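Local structure of GDP-6-deoxy-D-mannose reductase (Pseudomonas aeruginosa, 6X3B) at residues H56-L61 against G67-E72; N106-L111 against E169-L174; T119-S124 against S230-L235; H140-P145 against H291-D296. The protein probably reduces GDP-4-dehydro-6-deoxy-D-mannose to GDP-rhamnose with the bound cofactor NADPH, a step in making the O-antigen of the bacterial outer membrane. All coordinates share one frame; numbering follows the deposited sequence.

Contact 1 (H56-L61 against G67-E72); sequences HRYDLL and GDLWPE. With NDP (NADPH dihydro-nicotinamide-adenine-dinucleotide phosphate), chain E.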
# COMPACT_ATOMS: atom_id res chain seq x y z
N HIS A 56 29.40 -5.42 7.70
CA HIS A 56 29.13 -5.63 9.12
C HIS A 56 27.65 -5.92 9.27
O HIS A 56 26.87 -5.68 8.34
CB HIS A 56 29.56 -4.41 9.94
CG HIS A 56 28.97 -3.12 9.45
ND1 HIS A 56 27.67 -2.74 9.73
CD2 HIS A 56 29.49 -2.14 8.68
CE1 HIS A 56 27.42 -1.58 9.15
NE2 HIS A 56 28.51 -1.19 8.51
N ARG A 57 27.25 -6.42 10.44
CA ARG A 57 25.84 -6.66 10.69
C ARG A 57 25.08 -5.34 10.68
O ARG A 57 25.62 -4.30 11.06
CB ARG A 57 25.63 -7.37 12.03
N TYR A 58 23.84 -5.37 10.21
CA TYR A 58 23.05 -4.15 10.12
C TYR A 58 21.61 -4.46 10.50
O TYR A 58 21.15 -5.60 10.45
CB TYR A 58 23.15 -3.50 8.73
CG TYR A 58 22.64 -4.38 7.61
CD1 TYR A 58 23.47 -5.29 6.96
CD2 TYR A 58 21.31 -4.30 7.21
CE1 TYR A 58 22.99 -6.09 5.94
CE2 TYR A 58 20.82 -5.09 6.20
CZ TYR A 58 21.66 -5.97 5.56
OH TYR A 58 21.15 -6.76 4.57
N ASP A 59 20.92 -3.41 10.91
CA ASP A 59 19.51 -3.46 11.27
C ASP A 59 18.79 -2.40 10.45
O ASP A 59 19.08 -1.21 10.58
CB ASP A 59 19.32 -3.22 12.77
CG ASP A 59 17.93 -3.56 13.24
OD1 ASP A 59 16.97 -3.44 12.44
OD2 ASP A 59 17.79 -3.96 14.42
N LEU A 60 17.82 -2.84 9.65
CA LEU A 60 17.08 -1.91 8.80
C LEU A 60 16.28 -0.90 9.60
O LEU A 60 15.97 0.19 9.09
CB LEU A 60 16.17 -2.70 7.86
CG LEU A 60 16.93 -3.43 6.74
CD1 LEU A 60 16.05 -4.41 6.00
CD2 LEU A 60 17.52 -2.43 5.77
N LEU A 61 15.97 -1.22 10.86
CA LEU A 61 15.34 -0.28 11.77
C LEU A 61 16.28 0.80 12.28
O LEU A 61 15.81 1.75 12.92
CB LEU A 61 14.78 -1.04 12.98
CG LEU A 61 13.65 -2.03 12.68
CD1 LEU A 61 13.32 -2.82 13.93
CD2 LEU A 61 12.44 -1.27 12.20
N GLY A 67 24.89 3.22 7.15
CA GLY A 67 25.74 4.21 6.53
C GLY A 67 26.86 3.71 5.64
O GLY A 67 26.93 4.10 4.47
N ASP A 68 27.74 2.85 6.17
CA ASP A 68 28.95 2.43 5.48
C ASP A 68 28.85 1.02 4.90
O ASP A 68 29.87 0.32 4.79
CB ASP A 68 30.15 2.50 6.43
CG ASP A 68 30.43 3.91 6.92
OD1 ASP A 68 31.14 4.66 6.21
OD2 ASP A 68 29.95 4.26 8.03
N LEU A 69 27.65 0.59 4.48
CA LEU A 69 27.50 -0.76 3.96
C LEU A 69 28.06 -0.94 2.55
O LEU A 69 28.22 -2.08 2.11
CB LEU A 69 26.02 -1.15 3.95
CG LEU A 69 25.46 -1.54 5.32
CD1 LEU A 69 23.96 -1.68 5.25
CD2 LEU A 69 26.10 -2.84 5.83
N TRP A 70 28.34 0.14 1.82
CA TRP A 70 28.68 0.06 0.40
C TRP A 70 29.99 0.80 0.13
O TRP A 70 30.00 1.86 -0.50
CB TRP A 70 27.55 0.60 -0.47
CG TRP A 70 26.22 -0.01 -0.08
CD1 TRP A 70 25.82 -1.30 -0.29
CD2 TRP A 70 25.17 0.62 0.65
NE1 TRP A 70 24.56 -1.50 0.25
CE2 TRP A 70 24.14 -0.34 0.83
CE3 TRP A 70 24.98 1.91 1.14
CZ2 TRP A 70 22.94 -0.04 1.49
CZ3 TRP A 70 23.80 2.21 1.81
CH2 TRP A 70 22.80 1.24 1.97
N PRO A 71 31.13 0.23 0.56
CA PRO A 71 32.42 0.79 0.11
C PRO A 71 32.51 0.88 -1.41
O PRO A 71 32.88 1.94 -1.94
CB PRO A 71 33.45 -0.19 0.71
CG PRO A 71 32.67 -1.41 1.13
CD PRO A 71 31.29 -0.92 1.47
N GLU A 72 32.15 -0.18 -2.12
CA GLU A 72 31.85 -0.09 -3.54
C GLU A 72 30.34 0.04 -3.75
O GLU A 72 29.56 -0.68 -3.12
CB GLU A 72 32.37 -1.30 -4.31
CG GLU A 72 33.85 -1.63 -4.05
CD GLU A 72 34.42 -2.64 -5.03
OE1 GLU A 72 33.64 -3.47 -5.57
OE2 GLU A 72 35.64 -2.61 -5.27
PA NDP E . 13.57 -15.16 6.01
O1A NDP E . 12.64 -14.79 7.11
O2A NDP E . 14.05 -16.57 5.92
O5B NDP E . 14.82 -14.17 6.00
C5B NDP E . 14.63 -12.79 6.39
C4B NDP E . 15.95 -12.07 6.33
O4B NDP E . 15.76 -10.68 6.69
C3B NDP E . 17.06 -12.60 7.25
O3B NDP E . 18.31 -12.61 6.59
C2B NDP E . 17.03 -11.62 8.41
O2B NDP E . 18.31 -11.53 9.03
C1B NDP E . 16.69 -10.32 7.68
N9A NDP E . 16.11 -9.30 8.54
C8A NDP E . 14.94 -9.39 9.25
N7A NDP E . 14.67 -8.30 9.94
C5A NDP E . 15.73 -7.45 9.66
C6A NDP E . 16.03 -6.14 10.09
N6A NDP E . 15.23 -5.48 10.92
N1A NDP E . 17.16 -5.57 9.63
C2A NDP E . 17.94 -6.28 8.79
N3A NDP E . 17.76 -7.51 8.32
C4A NDP E . 16.62 -8.05 8.80
O3 NDP E . 12.88 -14.79 4.61
PN NDP E . 12.79 -15.61 3.24
O1N NDP E . 14.17 -15.79 2.70
O2N NDP E . 11.96 -16.83 3.46
O5D NDP E . 11.99 -14.58 2.31
C5D NDP E . 12.74 -13.69 1.44
C4D NDP E . 11.79 -12.69 0.83
O4D NDP E . 10.81 -13.40 0.03
C3D NDP E . 10.99 -11.84 1.82
O3D NDP E . 10.85 -10.50 1.35
C2D NDP E . 9.66 -12.58 1.87
O2D NDP E . 8.58 -11.74 2.26
C1D NDP E . 9.51 -13.06 0.43
N1N NDP E . 8.64 -14.27 0.32
C2N NDP E . 9.08 -15.49 0.75
C3N NDP E . 8.36 -16.63 0.52
C7N NDP E . 8.76 -17.87 1.24
O7N NDP E . 8.08 -18.89 1.11
N7N NDP E . 9.85 -17.83 1.99
C4N NDP E . 7.22 -16.57 -0.44
C5N NDP E . 6.81 -15.20 -0.79
C6N NDP E . 7.38 -14.17 -0.22
P2B NDP E . 18.26 -12.02 10.56
O1X NDP E . 19.68 -11.87 11.09
O2X NDP E . 17.29 -11.13 11.29
O3X NDP E . 17.81 -13.47 10.55
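The forked end of Leu69 fits between His56 and Tyr58, laying one methyl over each ring. All three belong to the long connection between strands 49-51 and 76-79 of the Rossmann fold, which also binds the adenine of NADPH, through Asp59 and Leu60. Leu69 CD2 lies over a face of the His56 imidazole, 4.1 Å from its centroid and displaced toward the rim. Its sister CD1 does the same to the phenol of Tyr58, 4.2 Å from that centroid, and CD2 also touches Tyr58 CD1 at 3.8 Å. Both are CH-pi contacts, and in both the leucine crosses the aromatic side chain at about a right angle. A branched aliphatic end suits this place because its two methyls diverge and can serve two rings at once. Tyr58 meets the leucine because its CG sits between the backbone N and the carbonyl carbon (chi1 61°), an uncommon setting that holds the ring over toward 67-72. The imidazole is kept from turning by a nearly straight bond from His56 ND1 to Arg57 O, with the acceptor close to the ring plane. On its other side Leu69 backs onto Trp70, its CB over the indole, and Trp70 in turn packs against helix 93-114. Past Tyr58 the chain reads the adenine: Asp59 OD1 accepts from NDP N6A and, closing an Asx turn, from the backbone N of Leu61. Beside it, the backbone N of Leu60 donates to NDP N1A over 2.8 Å, with an N-H...N angle of 179°.

Contact 2 (N106-L111 against E169-L174); sequences NLLQAL and EGWRVL
Trp171 drives the six-membered end of its indole toward helix 93-114, where Leu108 and Leu111, one turn apart, receive it. CZ3 touches Leu108 CD2 at 3.8 Å, while the neighbouring corner, CH2, comes within 3.6 Å of the backbone Leu108 O. That carbonyl oxygen lies at the ring edge, near the plane of the indole, where the C-H hydrogens carry a slight positive charge. Leu111 completes the first shell with its CB, 4.2 Å from Trp171 CH2. A long, flat side chain suits this position, since the backbones stay apart: the nearest CA atoms, those of Leu108 and Glu169, are 10.3 Å from each other. One face of the indole is covered by Glu169 CB, and the ring also meets Trp165 and, edge-to-face, Phe116. Behind Trp171, Gly170 takes up a positive phi of 82° right after helix 150-169, a conformation natural to glycine, and turns the chain into strand 172-182. Leu108 and Leu111 also rest on Phe120 of strand 119-123, which binds the helix to the sheet. The arrangement is that of a Rossmann-type alpha/beta sandwich: helix 93-114 packed against the turn that leads from helix 150-169 into strand 172-182.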
# COMPACT_ATOMS: atom_id res chain seq x y z
N ASN A 106 14.26 3.19 5.22
CA ASN A 106 15.60 3.49 5.70
C ASN A 106 16.65 3.01 4.71
O ASN A 106 17.63 3.72 4.44
CB ASN A 106 15.84 2.86 7.08
CG ASN A 106 15.01 3.51 8.16
OD1 ASN A 106 14.60 4.67 8.04
ND2 ASN A 106 14.76 2.77 9.25
N LEU A 107 16.47 1.81 4.16
CA LEU A 107 17.40 1.32 3.14
C LEU A 107 17.45 2.26 1.93
O LEU A 107 18.53 2.60 1.44
CB LEU A 107 17.00 -0.08 2.72
CG LEU A 107 17.77 -0.66 1.53
CD1 LEU A 107 19.24 -0.86 1.92
CD2 LEU A 107 17.10 -1.98 1.17
N LEU A 108 16.28 2.65 1.42
CA LEU A 108 16.24 3.54 0.26
C LEU A 108 16.97 4.85 0.55
O LEU A 108 17.80 5.30 -0.26
CB LEU A 108 14.79 3.79 -0.13
CG LEU A 108 14.06 2.56 -0.71
CD1 LEU A 108 12.54 2.81 -0.76
CD2 LEU A 108 14.61 2.24 -2.11
N GLN A 109 16.74 5.44 1.72
CA GLN A 109 17.39 6.70 2.06
C GLN A 109 18.90 6.55 2.22
O GLN A 109 19.66 7.44 1.82
CB GLN A 109 16.77 7.28 3.33
CG GLN A 109 15.32 7.61 3.12
CD GLN A 109 14.75 8.39 4.26
OE1 GLN A 109 14.84 7.96 5.43
NE2 GLN A 109 14.12 9.52 3.95
N ALA A 110 19.34 5.45 2.85
CA ALA A 110 20.77 5.20 2.97
C ALA A 110 21.43 5.05 1.60
O ALA A 110 22.51 5.61 1.34
CB ALA A 110 21.02 3.95 3.83
N LEU A 111 20.80 4.28 0.71
CA LEU A 111 21.30 4.15 -0.66
C LEU A 111 21.36 5.51 -1.35
O LEU A 111 22.36 5.85 -2.01
CB LEU A 111 20.41 3.18 -1.45
CG LEU A 111 20.59 1.68 -1.16
CD1 LEU A 111 19.41 0.85 -1.65
CD2 LEU A 111 21.90 1.15 -1.76
N GLU A 169 12.85 9.58 -7.70
CA GLU A 169 14.30 9.64 -7.84
C GLU A 169 14.82 9.28 -9.22
O GLU A 169 15.99 9.55 -9.52
CB GLU A 169 14.98 8.74 -6.81
CG GLU A 169 14.61 9.09 -5.36
CD GLU A 169 15.08 10.49 -4.96
OE1 GLU A 169 16.13 10.91 -5.48
OE2 GLU A 169 14.42 11.14 -4.13
N GLY A 170 13.99 8.68 -10.08
CA GLY A 170 14.46 8.24 -11.38
C GLY A 170 15.18 6.91 -11.39
O GLY A 170 15.72 6.52 -12.43
N TRP A 171 15.21 6.19 -10.28
CA TRP A 171 15.83 4.87 -10.27
C TRP A 171 14.99 3.87 -11.05
O TRP A 171 13.77 4.02 -11.20
CB TRP A 171 15.99 4.35 -8.83
CG TRP A 171 16.79 5.24 -7.93
CD1 TRP A 171 17.45 6.38 -8.27
CD2 TRP A 171 16.98 5.07 -6.53
NE1 TRP A 171 18.05 6.93 -7.17
CE2 TRP A 171 17.78 6.14 -6.08
CE3 TRP A 171 16.56 4.11 -5.60
CZ2 TRP A 171 18.18 6.27 -4.75
CZ3 TRP A 171 16.95 4.24 -4.27
CH2 TRP A 171 17.75 5.32 -3.86
N ARG A 172 15.65 2.82 -11.52
CA ARG A 172 14.99 1.67 -12.13
C ARG A 172 14.51 0.75 -11.02
O ARG A 172 15.28 -0.03 -10.45
CB ARG A 172 15.95 0.94 -13.07
CG ARG A 172 15.37 -0.30 -13.72
CD ARG A 172 16.19 -0.69 -14.96
NE ARG A 172 15.78 -1.97 -15.54
CZ ARG A 172 16.41 -3.12 -15.29
NH1 ARG A 172 17.44 -3.14 -14.45
NH2 ARG A 172 16.02 -4.24 -15.88
N VAL A 173 13.21 0.84 -10.69
CA VAL A 173 12.60 0.07 -9.63
C VAL A 173 11.74 -1.02 -10.25
O VAL A 173 10.93 -0.75 -11.14
CB VAL A 173 11.75 0.95 -8.70
CG1 VAL A 173 11.04 0.08 -7.67
CG2 VAL A 173 12.64 1.99 -8.03
N LEU A 174 11.92 -2.24 -9.76
CA LEU A 174 11.15 -3.39 -10.19
C LEU A 174 10.54 -4.05 -8.96
O LEU A 174 11.12 -4.03 -7.86
CB LEU A 174 12.04 -4.40 -10.91
CG LEU A 174 12.96 -3.83 -11.99
CD1 LEU A 174 14.09 -4.83 -12.25
CD2 LEU A 174 12.15 -3.58 -13.26

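Contact 3 (T119-S124 against S230-L235); sequences TFLYIS and SAYLRL. With NDP (NADPH dihydro-nicotinamide-adenine-dinucleotide phosphate), chain E.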
# COMPACT_ATOMS: atom_id res chain seq x y z
N THR A 119 19.46 -0.04 -10.09
CA THR A 119 18.26 -0.86 -10.13
C THR A 119 17.92 -1.39 -8.74
O THR A 119 18.78 -1.93 -8.04
CB THR A 119 18.44 -2.01 -11.13
OG1 THR A 119 18.53 -1.45 -12.45
CG2 THR A 119 17.24 -2.96 -11.08
N PHE A 120 16.68 -1.21 -8.33
CA PHE A 120 16.21 -1.67 -7.03
C PHE A 120 15.08 -2.66 -7.27
O PHE A 120 13.99 -2.26 -7.70
CB PHE A 120 15.73 -0.50 -6.17
CG PHE A 120 15.49 -0.87 -4.73
CD1 PHE A 120 14.29 -1.46 -4.34
CD2 PHE A 120 16.46 -0.62 -3.77
CE1 PHE A 120 14.06 -1.81 -3.00
CE2 PHE A 120 16.24 -0.95 -2.42
CZ PHE A 120 15.06 -1.55 -2.04
N LEU A 121 15.31 -3.94 -6.97
CA LEU A 121 14.28 -4.95 -7.12
C LEU A 121 13.72 -5.26 -5.73
O LEU A 121 14.41 -5.83 -4.88
CB LEU A 121 14.84 -6.20 -7.79
CG LEU A 121 13.95 -7.44 -7.73
CD1 LEU A 121 12.60 -7.19 -8.45
CD2 LEU A 121 14.66 -8.65 -8.33
N TYR A 122 12.47 -4.86 -5.50
CA TYR A 122 11.79 -5.11 -4.25
C TYR A 122 11.08 -6.46 -4.34
O TYR A 122 10.37 -6.72 -5.31
CB TYR A 122 10.77 -4.01 -3.93
CG TYR A 122 10.03 -4.36 -2.69
CD1 TYR A 122 10.68 -4.34 -1.47
CD2 TYR A 122 8.71 -4.81 -2.74
CE1 TYR A 122 10.02 -4.70 -0.30
CE2 TYR A 122 8.04 -5.17 -1.58
CZ TYR A 122 8.71 -5.13 -0.37
OH TYR A 122 8.07 -5.48 0.80
N ILE A 123 11.31 -7.32 -3.34
CA ILE A 123 10.71 -8.64 -3.33
C ILE A 123 9.46 -8.56 -2.46
O ILE A 123 9.55 -8.43 -1.23
CB ILE A 123 11.69 -9.72 -2.83
CG1 ILE A 123 12.91 -9.83 -3.78
CG2 ILE A 123 11.00 -11.09 -2.77
CD1 ILE A 123 12.57 -9.75 -5.30
N SER A 124 8.30 -8.64 -3.11
CA SER A 124 7.01 -8.61 -2.44
C SER A 124 6.54 -10.05 -2.22
O SER A 124 7.34 -10.90 -1.81
CB SER A 124 6.01 -7.80 -3.28
OG SER A 124 4.74 -7.65 -2.64
N SER A 230 16.29 -17.34 -10.25
CA SER A 230 16.65 -17.06 -11.63
C SER A 230 15.73 -15.99 -12.21
O SER A 230 16.16 -15.15 -13.01
CB SER A 230 16.61 -18.35 -12.45
OG SER A 230 16.59 -18.07 -13.84
N ALA A 231 14.47 -16.00 -11.78
CA ALA A 231 13.55 -14.94 -12.18
C ALA A 231 14.01 -13.59 -11.68
O ALA A 231 13.91 -12.60 -12.41
CB ALA A 231 12.14 -15.26 -11.67
N TYR A 232 14.52 -13.50 -10.43
CA TYR A 232 14.96 -12.20 -9.92
C TYR A 232 16.15 -11.66 -10.70
O TYR A 232 16.22 -10.46 -11.00
CB TYR A 232 15.35 -12.28 -8.43
CG TYR A 232 14.23 -12.65 -7.48
CD1 TYR A 232 12.90 -12.66 -7.89
CD2 TYR A 232 14.52 -13.00 -6.16
CE1 TYR A 232 11.87 -13.03 -7.01
CE2 TYR A 232 13.53 -13.36 -5.26
CZ TYR A 232 12.20 -13.37 -5.69
OH TYR A 232 11.18 -13.73 -4.81
N LEU A 233 17.10 -12.53 -11.02
CA LEU A 233 18.28 -12.08 -11.77
C LEU A 233 17.90 -11.67 -13.20
O LEU A 233 18.48 -10.72 -13.75
CB LEU A 233 19.34 -13.18 -11.79
CG LEU A 233 19.94 -13.52 -10.41
CD1 LEU A 233 20.94 -14.67 -10.54
CD2 LEU A 233 20.60 -12.29 -9.76
N ARG A 234 16.96 -12.38 -13.82
CA ARG A 234 16.53 -11.99 -15.17
C ARG A 234 15.72 -10.69 -15.13
O ARG A 234 15.76 -9.90 -16.09
CB ARG A 234 15.71 -13.11 -15.80
CG ARG A 234 16.53 -14.38 -16.01
CD ARG A 234 15.88 -15.29 -17.01
NE ARG A 234 16.15 -14.83 -18.36
CZ ARG A 234 17.21 -15.18 -19.07
NH1 ARG A 234 18.11 -16.01 -18.54
NH2 ARG A 234 17.38 -14.70 -20.29
N LEU A 235 15.02 -10.44 -14.03
CA LEU A 235 14.37 -9.14 -13.86
C LEU A 235 15.39 -8.02 -13.78
O LEU A 235 15.22 -6.96 -14.41
CB LEU A 235 13.47 -9.17 -12.63
CG LEU A 235 12.12 -9.84 -12.86
CD1 LEU A 235 11.35 -9.99 -11.53
CD2 LEU A 235 11.31 -9.04 -13.87
PA NDP E . 13.57 -15.16 6.01
O1A NDP E . 12.64 -14.79 7.11
O2A NDP E . 14.05 -16.57 5.92
O5B NDP E . 14.82 -14.17 6.00
C5B NDP E . 14.63 -12.79 6.39
C4B NDP E . 15.95 -12.07 6.33
O4B NDP E . 15.76 -10.68 6.69
C3B NDP E . 17.06 -12.60 7.25
O3B NDP E . 18.31 -12.61 6.59
C2B NDP E . 17.03 -11.62 8.41
O2B NDP E . 18.31 -11.53 9.03
C1B NDP E . 16.69 -10.32 7.68
N9A NDP E . 16.11 -9.30 8.54
C8A NDP E . 14.94 -9.39 9.25
N7A NDP E . 14.67 -8.30 9.94
C5A NDP E . 15.73 -7.45 9.66
C6A NDP E . 16.03 -6.14 10.09
N6A NDP E . 15.23 -5.48 10.92
N1A NDP E . 17.16 -5.57 9.63
C2A NDP E . 17.94 -6.28 8.79
N3A NDP E . 17.76 -7.51 8.32
C4A NDP E . 16.62 -8.05 8.80
O3 NDP E . 12.88 -14.79 4.61
PN NDP E . 12.79 -15.61 3.24
O1N NDP E . 14.17 -15.79 2.70
O2N NDP E . 11.96 -16.83 3.46
O5D NDP E . 11.99 -14.58 2.31
C5D NDP E . 12.74 -13.69 1.44
C4D NDP E . 11.79 -12.69 0.83
O4D NDP E . 10.81 -13.40 0.03
C3D NDP E . 10.99 -11.84 1.82
O3D NDP E . 10.85 -10.50 1.35
C2D NDP E . 9.66 -12.58 1.87
O2D NDP E . 8.58 -11.74 2.26
C1D NDP E . 9.51 -13.06 0.43
N1N NDP E . 8.64 -14.27 0.32
C2N NDP E . 9.08 -15.49 0.75
C3N NDP E . 8.36 -16.63 0.52
C7N NDP E . 8.76 -17.87 1.24
O7N NDP E . 8.08 -18.89 1.11
N7N NDP E . 9.85 -17.83 1.99
C4N NDP E . 7.22 -16.57 -0.44
C5N NDP E . 6.81 -15.20 -0.79
C6N NDP E . 7.38 -14.17 -0.22
P2B NDP E . 18.26 -12.02 10.56
O1X NDP E . 19.68 -11.87 11.09
O2X NDP E . 17.29 -11.13 11.29
O3X NDP E . 17.81 -13.47 10.55
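The Tyr232 ring carries Ile123 CD1 almost squarely on one face, 3.6 Å from the centroid and only 7° off the ring normal, a CH-pi contact. Leu121 CD2 approaches the same ring obliquely and settles against Tyr232 CB at 3.7 Å. Further out along the phenol, Ile123 CG2 reaches Tyr232 OH at 3.3 Å, so the two branches of the isoleucine span the ring and its hydroxyl. They can do so because CG2 is anti to the backbone N while CG1, with chi1 -62°, lies beside it. One helical turn after Tyr232, Leu235 CD1 meets Leu121 CD1 at 4.3 Å. Leu121 and Ile123 face the helix together; Phe120 and Tyr122, the residues before each of them, turn to helices 93-114 and 150-169. The aliphatic side chains of Leu121, Ile123 and Leu235 suit a buried layer because they need no polar partner. The tyrosine also packs on Ala176 and Pro178 of strand 172-182. At its end the strand meets the cofactor: Ile123 O and Ser124 O approach the nicotinamide riboside. A helix packed nearly antiparallel, at 150°, on a strand that ends at the dinucleotide is the layered alpha/beta packing of the Rossmann fold.

Contact 4 (H140-P145 against H291-D296); sequences HEELIP and HARLHD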
# COMPACT_ATOMS: atom_id res chain seq x y z
N HIS A 140 -3.29 -12.28 -12.53
CA HIS A 140 -2.43 -11.43 -13.32
C HIS A 140 -2.23 -10.10 -12.59
O HIS A 140 -2.98 -9.75 -11.67
CB HIS A 140 -3.02 -11.20 -14.71
CG HIS A 140 -4.39 -10.61 -14.68
ND1 HIS A 140 -4.62 -9.26 -14.87
CD2 HIS A 140 -5.60 -11.16 -14.44
CE1 HIS A 140 -5.92 -9.02 -14.77
NE2 HIS A 140 -6.53 -10.16 -14.50
N GLU A 141 -1.22 -9.35 -13.03
CA GLU A 141 -0.78 -8.17 -12.29
C GLU A 141 -1.78 -7.02 -12.35
O GLU A 141 -1.61 -6.04 -11.61
CB GLU A 141 0.57 -7.70 -12.82
CG GLU A 141 1.73 -8.67 -12.51
CD GLU A 141 1.87 -9.79 -13.53
OE1 GLU A 141 0.92 -10.04 -14.32
OE2 GLU A 141 2.94 -10.44 -13.53
N GLU A 142 -2.81 -7.10 -13.18
CA GLU A 142 -3.80 -6.03 -13.25
C GLU A 142 -4.97 -6.28 -12.30
O GLU A 142 -5.90 -5.47 -12.23
CB GLU A 142 -4.32 -5.88 -14.69
CG GLU A 142 -3.28 -5.31 -15.63
CD GLU A 142 -2.75 -3.98 -15.14
OE1 GLU A 142 -3.58 -3.12 -14.76
OE2 GLU A 142 -1.51 -3.79 -15.13
N LEU A 143 -4.93 -7.38 -11.56
CA LEU A 143 -5.96 -7.65 -10.58
C LEU A 143 -5.68 -6.82 -9.33
O LEU A 143 -4.55 -6.79 -8.84
CB LEU A 143 -5.99 -9.15 -10.27
CG LEU A 143 -7.05 -9.68 -9.31
CD1 LEU A 143 -8.45 -9.57 -9.93
CD2 LEU A 143 -6.72 -11.12 -8.94
N ILE A 144 -6.69 -6.10 -8.86
CA ILE A 144 -6.48 -5.26 -7.67
C ILE A 144 -6.25 -6.16 -6.46
O ILE A 144 -7.05 -7.08 -6.21
CB ILE A 144 -7.68 -4.34 -7.45
CG1 ILE A 144 -7.69 -3.25 -8.53
CG2 ILE A 144 -7.62 -3.73 -6.05
CD1 ILE A 144 -8.88 -2.34 -8.48
N PRO A 145 -5.18 -5.96 -5.71
CA PRO A 145 -4.91 -6.82 -4.54
C PRO A 145 -5.73 -6.42 -3.33
O PRO A 145 -6.10 -5.25 -3.14
CB PRO A 145 -3.41 -6.58 -4.30
CG PRO A 145 -3.19 -5.18 -4.73
CD PRO A 145 -4.12 -4.94 -5.91
N HIS A 291 2.54 -15.95 -15.17
CA HIS A 291 3.86 -15.36 -15.33
C HIS A 291 4.09 -14.85 -16.74
O HIS A 291 5.24 -14.66 -17.14
CB HIS A 291 4.96 -16.36 -14.94
CG HIS A 291 4.99 -17.61 -15.78
ND1 HIS A 291 5.04 -18.87 -15.22
CD2 HIS A 291 5.00 -17.79 -17.12
CE1 HIS A 291 5.07 -19.77 -16.19
NE2 HIS A 291 5.04 -19.14 -17.35
N ALA A 292 3.01 -14.60 -17.50
CA ALA A 292 3.15 -14.10 -18.86
C ALA A 292 3.97 -12.82 -18.89
O ALA A 292 4.81 -12.63 -19.77
CB ALA A 292 1.78 -13.86 -19.50
N ARG A 293 3.73 -11.91 -17.94
CA ARG A 293 4.41 -10.63 -18.00
C ARG A 293 5.92 -10.81 -17.83
O ARG A 293 6.72 -10.25 -18.59
CB ARG A 293 3.84 -9.69 -16.94
CG ARG A 293 4.41 -8.29 -17.01
CD ARG A 293 3.82 -7.41 -15.91
NE ARG A 293 2.49 -6.89 -16.23
CZ ARG A 293 1.92 -5.86 -15.60
NH1 ARG A 293 2.58 -5.25 -14.61
NH2 ARG A 293 0.71 -5.43 -15.96
N LEU A 294 6.31 -11.61 -16.84
CA LEU A 294 7.72 -11.87 -16.58
C LEU A 294 8.38 -12.61 -17.73
O LEU A 294 9.52 -12.30 -18.12
CB LEU A 294 7.82 -12.68 -15.29
CG LEU A 294 9.12 -13.42 -14.98
CD1 LEU A 294 10.13 -12.38 -14.66
CD2 LEU A 294 8.89 -14.36 -13.78
N HIS A 295 7.69 -13.61 -18.30
CA HIS A 295 8.29 -14.33 -19.42
C HIS A 295 8.44 -13.42 -20.64
O HIS A 295 9.49 -13.42 -21.29
CB HIS A 295 7.47 -15.56 -19.79
CG HIS A 295 7.90 -16.18 -21.08
ND1 HIS A 295 9.05 -16.93 -21.20
CD2 HIS A 295 7.37 -16.10 -22.33
CE1 HIS A 295 9.20 -17.30 -22.46
NE2 HIS A 295 8.19 -16.81 -23.16
N ASP A 296 7.43 -12.59 -20.92
CA ASP A 296 7.52 -11.70 -22.08
C ASP A 296 8.63 -10.68 -21.91
O ASP A 296 9.30 -10.31 -22.88
CB ASP A 296 6.18 -11.00 -22.34
CG ASP A 296 5.09 -11.97 -22.79
OD1 ASP A 296 5.44 -13.08 -23.25
OD2 ASP A 296 3.90 -11.62 -22.69
O HOH W 1 4.69 -12.37 -14.55
O HOH W 2 1.54 -12.00 -16.01
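Glu141 OE2 is held by two partners: the backbone N of Asn246, and water 1, which is hydrogen-bonded to it at 2.8 Å and accepts from the backbone N of Leu294. The other oxygen, Glu141 OE1, is hydrogen-bonded to water 2 at 2.7 Å, and that water accepts from Arg293 N. Two waters thus join one carboxylate to successive backbone amides in the first turn of helix 292-298, whose N-cap position is held by His291. A negative group here would be expected to suit the partial positive charge of the helix start. The glutamate chain is bent at chi2 (85°), which folds it back along Arg293. The two side chains slide past each other in opposite directions, with carboxylate and guanidinium planes only 2° apart. Glu141 CB sits over the centre of the guanidinium face, 3.6 Å from Arg293 CZ. Glu141 OE1, 4.0 Å from Arg293 NE, lies well out of the guanidinium plane, so no guanidinium N-H points at it and the attraction there is one of charges alone. The contact ties a type I beta turn, His140 to Leu143, in the connection from strand 119-123 to helix 150-169, to a short helix near the C-terminal end of the chain. Arginine suits the site because its flat head can be covered on a face and still bond at its edge. There NH2 forms a salt bridge with Glu142 OE2 at 2.9 Å, close to the guanidinium plane and on the anti lone pair. Arg293 NH1 is hydrogen-bonded to Val244 O.

Overall arrangement
Contacts 1, 2 and 3 gather round one sheet. Contact 1 closes first along the chain, whereas contacts 2, 3 and 4 interleave, each opening before the others have closed. Contacts 1 and 2, centres about 15 Å apart, meet where Trp70 packs on helix 93-114. Contacts 2 and 3, centres about 14 Å apart, share the sheet through the neighbouring parallel strands 119-123 and 172-182. Contact 4 joins contact 3 through Leu294, which packs on Ala231 and Leu235 of helix 225-238. The centres of contacts 1 and 4 are about 33 Å apart. NADPH bridges contacts 1 and 3, its adenine at the first and its nicotinamide riboside at the second.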